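Local coordinates for protein SusD homolog (Bacteroides thetaiotaomicron, PDB 3SGH) that probably binds glycans at the cell surface as a SusD-like outer-membrane lipoprotein, handing them to a partner transporter for import, at residues M147-D152 / L191-A196; L255-M259 / A269-P273. All blocks are in the same frame, centred on the assembly; numbering follows the deposited sequence.

Interaction 1. Residues M147-D152 / L191-A196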
HETATM    1  N   MSE A 147      10.726 -14.721   2.067  1.00 16.81           N
HETATM    2  CA  MSE A 147       9.283 -14.523   1.925  1.00 16.70           C
HETATM    3  C   MSE A 147       8.781 -15.118   0.611  1.00 15.98           C
HETATM    4  O   MSE A 147       7.716 -15.747   0.609  1.00 16.97           O
HETATM    5  CB  MSE A 147       8.854 -13.049   2.096  1.00 17.06           C
HETATM    6  CG  MSE A 147       9.057 -12.526   3.466  1.00 17.20           C
HETATM    7 SE   MSE A 147       8.328 -10.758   3.708  0.75 14.21          SE
HETATM    8  CE  MSE A 147       9.605  -9.868   2.539  1.00 15.62           C
ATOM      9  N   PHE A 148       9.511 -14.956  -0.496  1.00 16.01           N
ATOM     10  CA  PHE A 148       9.148 -15.640  -1.760  1.00 15.45           C
ATOM     11  C   PHE A 148       9.099 -17.172  -1.564  1.00 17.17           C
ATOM     12  O   PHE A 148       8.167 -17.836  -2.020  1.00 15.93           O
ATOM     13  CB  PHE A 148      10.111 -15.292  -2.917  1.00 14.87           C
ATOM     14  CG  PHE A 148       9.835 -13.959  -3.597  1.00 16.05           C
ATOM     15  CD1 PHE A 148       8.713 -13.805  -4.385  1.00 13.13           C
ATOM     16  CD2 PHE A 148      10.699 -12.867  -3.433  1.00 16.38           C
ATOM     17  CE1 PHE A 148       8.420 -12.623  -5.007  1.00 17.75           C
ATOM     18  CE2 PHE A 148      10.431 -11.676  -4.073  1.00 16.27           C
ATOM     19  CZ  PHE A 148       9.285 -11.545  -4.867  1.00 16.56           C
ATOM     20  N   ASP A 149      10.103 -17.710  -0.871  1.00 17.70           N
ATOM     21  CA  ASP A 149      10.122 -19.147  -0.570  1.00 19.84           C
ATOM     22  C   ASP A 149       8.887 -19.622   0.211  1.00 19.47           C
ATOM     23  O   ASP A 149       8.289 -20.655  -0.126  1.00 18.22           O
ATOM     24  CB  ASP A 149      11.422 -19.550   0.144  1.00 20.78           C
ATOM     25  CG  ASP A 149      12.664 -19.354  -0.734  1.00 23.09           C
ATOM     26  OD1 ASP A 149      12.535 -19.231  -1.965  1.00 23.27           O
ATOM     27  OD2 ASP A 149      13.782 -19.310  -0.161  1.00 24.31           O
ATOM     28  N   ASP A 150       8.496 -18.884   1.249  1.00 18.59           N
ATOM     29  CA  ASP A 150       7.379 -19.305   2.072  1.00 18.49           C
ATOM     30  C   ASP A 150       6.084 -19.151   1.266  1.00 16.96           C
ATOM     31  O   ASP A 150       5.171 -19.979   1.337  1.00 17.91           O
ATOM     32  CB  ASP A 150       7.339 -18.487   3.351  1.00 18.79           C
ATOM     33  CG  ASP A 150       8.414 -18.927   4.367  1.00 21.14           C
ATOM     34  OD1 ASP A 150       8.938 -20.057   4.258  1.00 23.59           O
ATOM     35  OD2 ASP A 150       8.698 -18.149   5.291  1.00 20.24           O
ATOM     36  N   LEU A 151       6.037 -18.097   0.467  1.00 15.34           N
ATOM     37  CA  LEU A 151       4.852 -17.831  -0.339  1.00 15.95           C
ATOM     38  C   LEU A 151       4.725 -18.959  -1.368  1.00 16.23           C
ATOM     39  O   LEU A 151       3.633 -19.445  -1.617  1.00 16.12           O
ATOM     40  CB  LEU A 151       4.969 -16.449  -0.997  1.00 16.05           C
ATOM     41  CG  LEU A 151       3.771 -16.044  -1.868  1.00 17.81           C
ATOM     42  CD1 LEU A 151       2.469 -16.092  -1.120  1.00 16.37           C
ATOM     43  CD2 LEU A 151       4.023 -14.618  -2.451  1.00 15.61           C
ATOM     44  N   ASP A 152       5.841 -19.426  -1.946  1.00 17.09           N
ATOM     45  CA  ASP A 152       5.751 -20.542  -2.902  1.00 18.14           C
ATOM     46  C   ASP A 152       5.213 -21.821  -2.273  1.00 18.69           C
ATOM     47  O   ASP A 152       4.479 -22.611  -2.904  1.00 19.09           O
ATOM     48  CB  ASP A 152       7.127 -20.805  -3.545  1.00 17.28           C
ATOM     49  CG  ASP A 152       7.475 -19.795  -4.642  1.00 22.52           C
ATOM     50  OD1 ASP A 152       6.539 -19.164  -5.202  1.00 25.33           O
ATOM     51  OD2 ASP A 152       8.698 -19.638  -4.973  1.00 25.44           O
ATOM     52  N   LEU A 191       0.088 -11.288  -5.179  1.00 14.64           N
ATOM     53  CA  LEU A 191       1.051 -10.795  -4.168  1.00 14.59           C
ATOM     54  C   LEU A 191       2.467 -11.106  -4.569  1.00 14.63           C
ATOM     55  O   LEU A 191       3.373 -10.237  -4.476  1.00 15.66           O
ATOM     56  CB  LEU A 191       0.807 -11.470  -2.823  1.00 15.27           C
ATOM     57  CG  LEU A 191       1.726 -11.074  -1.659  1.00 14.71           C
ATOM     58  CD1 LEU A 191       1.706  -9.559  -1.360  1.00 13.33           C
ATOM     59  CD2 LEU A 191       1.387 -11.903  -0.395  1.00 13.13           C
ATOM     60  N   LYS A 192       2.658 -12.316  -5.062  1.00 13.79           N
ATOM     61  CA  LYS A 192       3.963 -12.731  -5.579  1.00 13.90           C
ATOM     62  C   LYS A 192       4.392 -11.766  -6.683  1.00 14.17           C
ATOM     63  O   LYS A 192       5.514 -11.295  -6.699  1.00 13.85           O
ATOM     64  CB  LYS A 192       3.940 -14.161  -6.080  1.00 13.08           C
ATOM     65  CG  LYS A 192       5.289 -14.674  -6.600  1.00 15.84           C
ATOM     66  CD  LYS A 192       5.167 -16.198  -6.866  1.00 15.56           C
ATOM     67  CE  LYS A 192       6.429 -16.772  -7.461  1.00 16.04           C
ATOM     68  NZ  LYS A 192       6.397 -18.258  -7.610  1.00 14.74           N
ATOM     69  N   LEU A 193       3.474 -11.419  -7.577  1.00 13.58           N
ATOM     70  CA  LEU A 193       3.793 -10.465  -8.656  1.00 14.33           C
ATOM     71  C   LEU A 193       4.064  -9.040  -8.137  1.00 13.91           C
ATOM     72  O   LEU A 193       5.026  -8.384  -8.605  1.00 15.35           O
ATOM     73  CB  LEU A 193       2.689 -10.461  -9.704  1.00 15.18           C
ATOM     74  CG  LEU A 193       2.872  -9.572 -10.912  1.00 13.36           C
ATOM     75  CD1 LEU A 193       4.169  -9.950 -11.635  1.00 13.77           C
ATOM     76  CD2 LEU A 193       1.659  -9.725 -11.852  1.00 15.40           C
ATOM     77  N   ARG A 194       3.276  -8.586  -7.166  1.00 14.72           N
ATOM     78  CA  ARG A 194       3.532  -7.268  -6.495  1.00 14.38           C
ATOM     79  C   ARG A 194       4.940  -7.204  -5.921  1.00 13.79           C
ATOM     80  O   ARG A 194       5.713  -6.237  -6.153  1.00 14.35           O
ATOM     81  CB  ARG A 194       2.550  -7.019  -5.371  1.00 14.64           C
ATOM     82  CG  ARG A 194       2.826  -5.713  -4.624  1.00 16.88           C
ATOM     83  CD  ARG A 194       2.029  -5.647  -3.313  1.00 18.13           C
ATOM     84  NE  ARG A 194       0.609  -5.424  -3.527  1.00 17.20           N
ATOM     85  CZ  ARG A 194      -0.291  -5.344  -2.526  1.00 18.99           C
ATOM     86  NH1 ARG A 194       0.087  -5.504  -1.254  1.00 18.73           N
ATOM     87  NH2 ARG A 194      -1.555  -5.155  -2.787  1.00 19.56           N
HETATM   88  N   MSE A 195       5.304  -8.261  -5.187  1.00 13.71           N
HETATM   89  CA  MSE A 195       6.628  -8.365  -4.582  1.00 15.24           C
HETATM   90  C   MSE A 195       7.754  -8.368  -5.619  1.00 15.25           C
HETATM   91  O   MSE A 195       8.787  -7.654  -5.457  1.00 14.29           O
HETATM   92  CB  MSE A 195       6.679  -9.597  -3.643  1.00 15.01           C
HETATM   93  CG  MSE A 195       5.679  -9.451  -2.528  1.00 17.11           C
HETATM   94 SE   MSE A 195       5.613 -11.087  -1.456  0.75 15.29          SE
HETATM   95  CE  MSE A 195       7.485 -11.276  -1.131  1.00 18.93           C
ATOM     96  N   ALA A 196       7.554  -9.137  -6.691  1.00 14.95           N
ATOM     97  CA  ALA A 196       8.518  -9.259  -7.774  1.00 14.55           C
ATOM     98  C   ALA A 196       8.768  -7.887  -8.417  1.00 14.43           C
ATOM     99  O   ALA A 196       9.906  -7.479  -8.608  1.00 14.46           O
ATOM    100  CB  ALA A 196       8.028 -10.258  -8.842  1.00 14.73           C
TER
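Met-195, a selenomethionine, reaches from helix 181-198 onto Phe-148 of helix 140-162, and its CB, SE and CE each have a partner. CB lies 3.5 Å from CZ of the Phe-148 ring. SE follows, 4.0 Å from CD2 of Leu-151, and, farther off, looks onto a face of the ring, a Met-aromatic contact. A bend at the last torsion (chi3 51°) then turns CE over the ring centre, 4.0 Å from the centroid and almost on the ring normal, a CH-pi contact over the same face; this methyl also touches CB of Met-147 at 3.9 Å. At the ring edge, near its plane, lie two backbone atoms, Lys-192 O and Ala-196 N. Beside it Leu-151 CD2 packs on Lys-192 CB at 3.7 Å. Lys-192, fully extended, runs past Phe-148 and ends in a salt bridge, NZ to Asp-152 OD1 at 2.6 Å, approaching on the syn side but 22° out of the carboxylate plane. Glu-213 gives the same ammonium a second carboxylate, probably stabilising its charge. The two helix segments run nearly antiparallel, at 165°, with axes 11.0 Å apart, consistent with the alpha-alpha superhelix. Helix 100-120 packs against Leu-151, Leu-191 and Met-195, while helix 204-217 touches Phe-148, Lys-192 and Ala-196.

Interaction 2. Residues L255-M259 / A269-P273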
ATOM      1  N   LEU A 255      -3.982  13.103  -4.922  1.00 14.56           N
ATOM      2  CA  LEU A 255      -4.870  12.261  -5.710  1.00 14.15           C
ATOM      3  C   LEU A 255      -6.078  13.054  -6.245  1.00 13.44           C
ATOM      4  O   LEU A 255      -6.449  12.903  -7.418  1.00 13.87           O
ATOM      5  CB  LEU A 255      -5.369  11.066  -4.901  1.00 13.79           C
ATOM      6  CG  LEU A 255      -6.244  10.075  -5.675  1.00 13.02           C
ATOM      7  CD1 LEU A 255      -5.489   9.471  -6.862  1.00 13.12           C
ATOM      8  CD2 LEU A 255      -6.817   8.987  -4.704  1.00 14.02           C
ATOM      9  N   VAL A 256      -6.686  13.893  -5.419  1.00 12.44           N
ATOM     10  CA  VAL A 256      -7.876  14.659  -5.839  1.00 13.36           C
ATOM     11  C   VAL A 256      -7.518  15.572  -7.024  1.00 13.77           C
ATOM     12  O   VAL A 256      -8.247  15.669  -8.003  1.00 14.06           O
ATOM     13  CB  VAL A 256      -8.490  15.487  -4.667  1.00 13.79           C
ATOM     14  CG1 VAL A 256      -9.656  16.336  -5.169  1.00 15.62           C
ATOM     15  CG2 VAL A 256      -8.928  14.520  -3.495  1.00 13.62           C
ATOM     16  N   SER A 257      -6.389  16.272  -6.937  1.00 13.29           N
ATOM     17  CA  SER A 257      -5.922  17.147  -8.040  1.00 14.35           C
ATOM     18  C   SER A 257      -5.608  16.395  -9.340  1.00 14.28           C
ATOM     19  O   SER A 257      -5.948  16.857 -10.455  1.00 13.55           O
ATOM     20  CB  SER A 257      -4.681  17.946  -7.601  1.00 14.79           C
ATOM     21  OG  SER A 257      -5.068  18.856  -6.593  1.00 17.81           O
ATOM     22  N   TYR A 258      -4.966  15.239  -9.252  1.00 14.17           N
ATOM     23  CA  TYR A 258      -4.775  14.463 -10.473  1.00 13.96           C
ATOM     24  C   TYR A 258      -6.150  14.139 -11.106  1.00 14.49           C
ATOM     25  O   TYR A 258      -6.381  14.323 -12.309  1.00 15.37           O
ATOM     26  CB  TYR A 258      -4.072  13.150 -10.189  1.00 13.89           C
ATOM     27  CG  TYR A 258      -2.526  13.155 -10.259  1.00 12.84           C
ATOM     28  CD1 TYR A 258      -1.740  13.678  -9.252  1.00 13.06           C
ATOM     29  CD2 TYR A 258      -1.896  12.584 -11.347  1.00 16.27           C
ATOM     30  CE1 TYR A 258      -0.330  13.603  -9.326  1.00 15.70           C
ATOM     31  CE2 TYR A 258      -0.539  12.504 -11.418  1.00 16.82           C
ATOM     32  CZ  TYR A 258       0.241  13.027 -10.422  1.00 16.30           C
ATOM     33  OH  TYR A 258       1.601  12.881 -10.517  1.00 19.68           O
HETATM   34  N   MSE A 259      -7.068  13.649 -10.283  1.00 14.33           N
HETATM   35  CA  MSE A 259      -8.403  13.268 -10.746  1.00 14.36           C
HETATM   36  C   MSE A 259      -9.298  14.438 -11.200  1.00 15.19           C
HETATM   37  O   MSE A 259     -10.072  14.286 -12.150  1.00 15.62           O
HETATM   38  CB  MSE A 259      -9.062  12.427  -9.663  1.00 14.22           C
HETATM   39  CG  MSE A 259      -8.345  11.082  -9.475  1.00 13.72           C
HETATM   40 SE   MSE A 259      -9.131  10.007  -8.085  0.75 11.46          SE
HETATM   41  CE  MSE A 259     -10.708   9.396  -9.082  1.00 15.09           C
ATOM     42  N   ALA A 269     -17.138   8.183  -6.499  1.00 15.83           N
ATOM     43  CA  ALA A 269     -17.007   6.875  -5.842  1.00 14.55           C
ATOM     44  C   ALA A 269     -15.877   6.862  -4.782  1.00 15.09           C
ATOM     45  O   ALA A 269     -15.812   5.970  -3.928  1.00 15.76           O
ATOM     46  CB  ALA A 269     -16.783   5.834  -6.866  1.00 15.75           C
ATOM     47  N   TYR A 270     -14.989   7.838  -4.874  1.00 15.19           N
ATOM     48  CA  TYR A 270     -13.778   7.920  -4.036  1.00 14.62           C
ATOM     49  C   TYR A 270     -13.875   8.927  -2.890  1.00 14.97           C
ATOM     50  O   TYR A 270     -13.308   8.679  -1.826  1.00 15.34           O
ATOM     51  CB  TYR A 270     -12.590   8.321  -4.905  1.00 15.30           C
ATOM     52  CG  TYR A 270     -11.919   7.214  -5.713  1.00 13.34           C
ATOM     53  CD1 TYR A 270     -12.599   6.089  -6.130  1.00 14.58           C
ATOM     54  CD2 TYR A 270     -10.575   7.340  -6.114  1.00 14.91           C
ATOM     55  CE1 TYR A 270     -11.956   5.113  -6.869  1.00 14.07           C
ATOM     56  CE2 TYR A 270      -9.952   6.385  -6.866  1.00 13.11           C
ATOM     57  CZ  TYR A 270     -10.635   5.271  -7.245  1.00 14.35           C
ATOM     58  OH  TYR A 270      -9.974   4.318  -7.970  1.00 16.73           O
ATOM     59  N   PHE A 271     -14.586  10.030  -3.133  1.00 13.95           N
ATOM     60  CA  PHE A 271     -14.566  11.206  -2.252  1.00 14.49           C
ATOM     61  C   PHE A 271     -15.976  11.818  -2.101  1.00 15.20           C
ATOM     62  O   PHE A 271     -16.855  11.615  -2.960  1.00 15.39           O
ATOM     63  CB  PHE A 271     -13.688  12.311  -2.854  1.00 13.83           C
ATOM     64  CG  PHE A 271     -12.350  11.867  -3.357  1.00 14.88           C
ATOM     65  CD1 PHE A 271     -11.447  11.274  -2.501  1.00 14.30           C
ATOM     66  CD2 PHE A 271     -11.984  12.086  -4.680  1.00 13.87           C
ATOM     67  CE1 PHE A 271     -10.213  10.880  -2.970  1.00 16.63           C
ATOM     68  CE2 PHE A 271     -10.726  11.670  -5.170  1.00 16.14           C
ATOM     69  CZ  PHE A 271      -9.864  11.078  -4.325  1.00 15.67           C
ATOM     70  N   THR A 272     -16.158  12.643  -1.068  1.00 14.87           N
ATOM     71  CA  THR A 272     -17.307  13.536  -0.974  1.00 16.34           C
ATOM     72  C   THR A 272     -16.884  14.920  -1.413  1.00 16.00           C
ATOM     73  O   THR A 272     -15.725  15.292  -1.201  1.00 16.68           O
ATOM     74  CB  THR A 272     -17.843  13.610   0.458  1.00 16.02           C
ATOM     75  OG1 THR A 272     -16.821  14.118   1.338  1.00 15.54           O
ATOM     76  CG2 THR A 272     -18.279  12.251   0.904  1.00 17.73           C
ATOM     77  N   PRO A 273     -17.792  15.678  -2.020  1.00 17.42           N
ATOM     78  CA  PRO A 273     -17.552  17.088  -2.326  1.00 17.79           C
ATOM     79  C   PRO A 273     -17.296  17.871  -1.039  1.00 17.21           C
ATOM     80  O   PRO A 273     -17.897  17.560   0.001  1.00 17.46           O
ATOM     81  CB  PRO A 273     -18.895  17.539  -2.936  1.00 17.67           C
ATOM     82  CG  PRO A 273     -19.371  16.328  -3.614  1.00 20.19           C
ATOM     83  CD  PRO A 273     -19.022  15.199  -2.676  1.00 19.14           C
TER
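Phe-271 and Tyr-270 bring two aromatic rings against Leu-255, Val-256 and Met-259 of helix 253-261, making a small hydrophobic core with Met-aromatic contacts in this SusD-like fold. No hydrogen bond crosses between the two segments. Helix 267-270 has just ended, and Phe-271 is the first residue to leave helical backbone angles (phi -140°, psi 162°) as the chain turns into an extended run.

The CH-pi contact comes from Val-256, whose CG2 lies over one face of Phe-271, 3.8 Å from the ring centroid and displaced toward the rim. CB of the preceding residue, Tyr-270, covers the opposite face, so the phenyl ring is clamped between a neighbour along the chain and a residue of the helix.

The selenium contacts belong to Met-259, a selenomethionine. Its SE sits 3.6 Å from Tyr-270 CD2 and 3.7 Å from Phe-271 CE2, approaching both rings obliquely, and thus links the two aromatics. A bend at chi3 (76°) carries CE onto Tyr-270, again 3.6 Å from CD2.

Plain apolar packing completes the set: Leu-255 CD2 approaches Tyr-270 CD2 more loosely, at 4.3 Å. Around the core, Ile-416 of helix 403-417 touches Leu-255 and Met-259, Ala-251 of strand 249-251 touches Val-256 and Phe-271, and Tyr-419 stacks on Tyr-270. The Tyr-270 hydroxyl is satisfied by Ile-416 O. At the rim of Phe-271, Leu-255 CG lies in the ring plane and its CD2 comes within 3.7 Å of CZ.

Along the chain, both segments of interaction 1 precede those of interaction 2. The two contacts lie on opposite sides of the chain's centre, and their own centres are about 15 and 18 Å from it. Their centres are about 32 Å apart and their nearest atoms about 14 Å, so they do not touch. Both are buried, and each sets a selenomethionine against aromatic carbon. In 147-152/191-196 two long helices pack together, with a salt bridge among the apolar contacts; in 255-259/269-273 a short helix meets a helix end and the following loop through apolar contacts alone. Neither includes a bound ligand, and both read as internal packing of a probable glycan-binding protein.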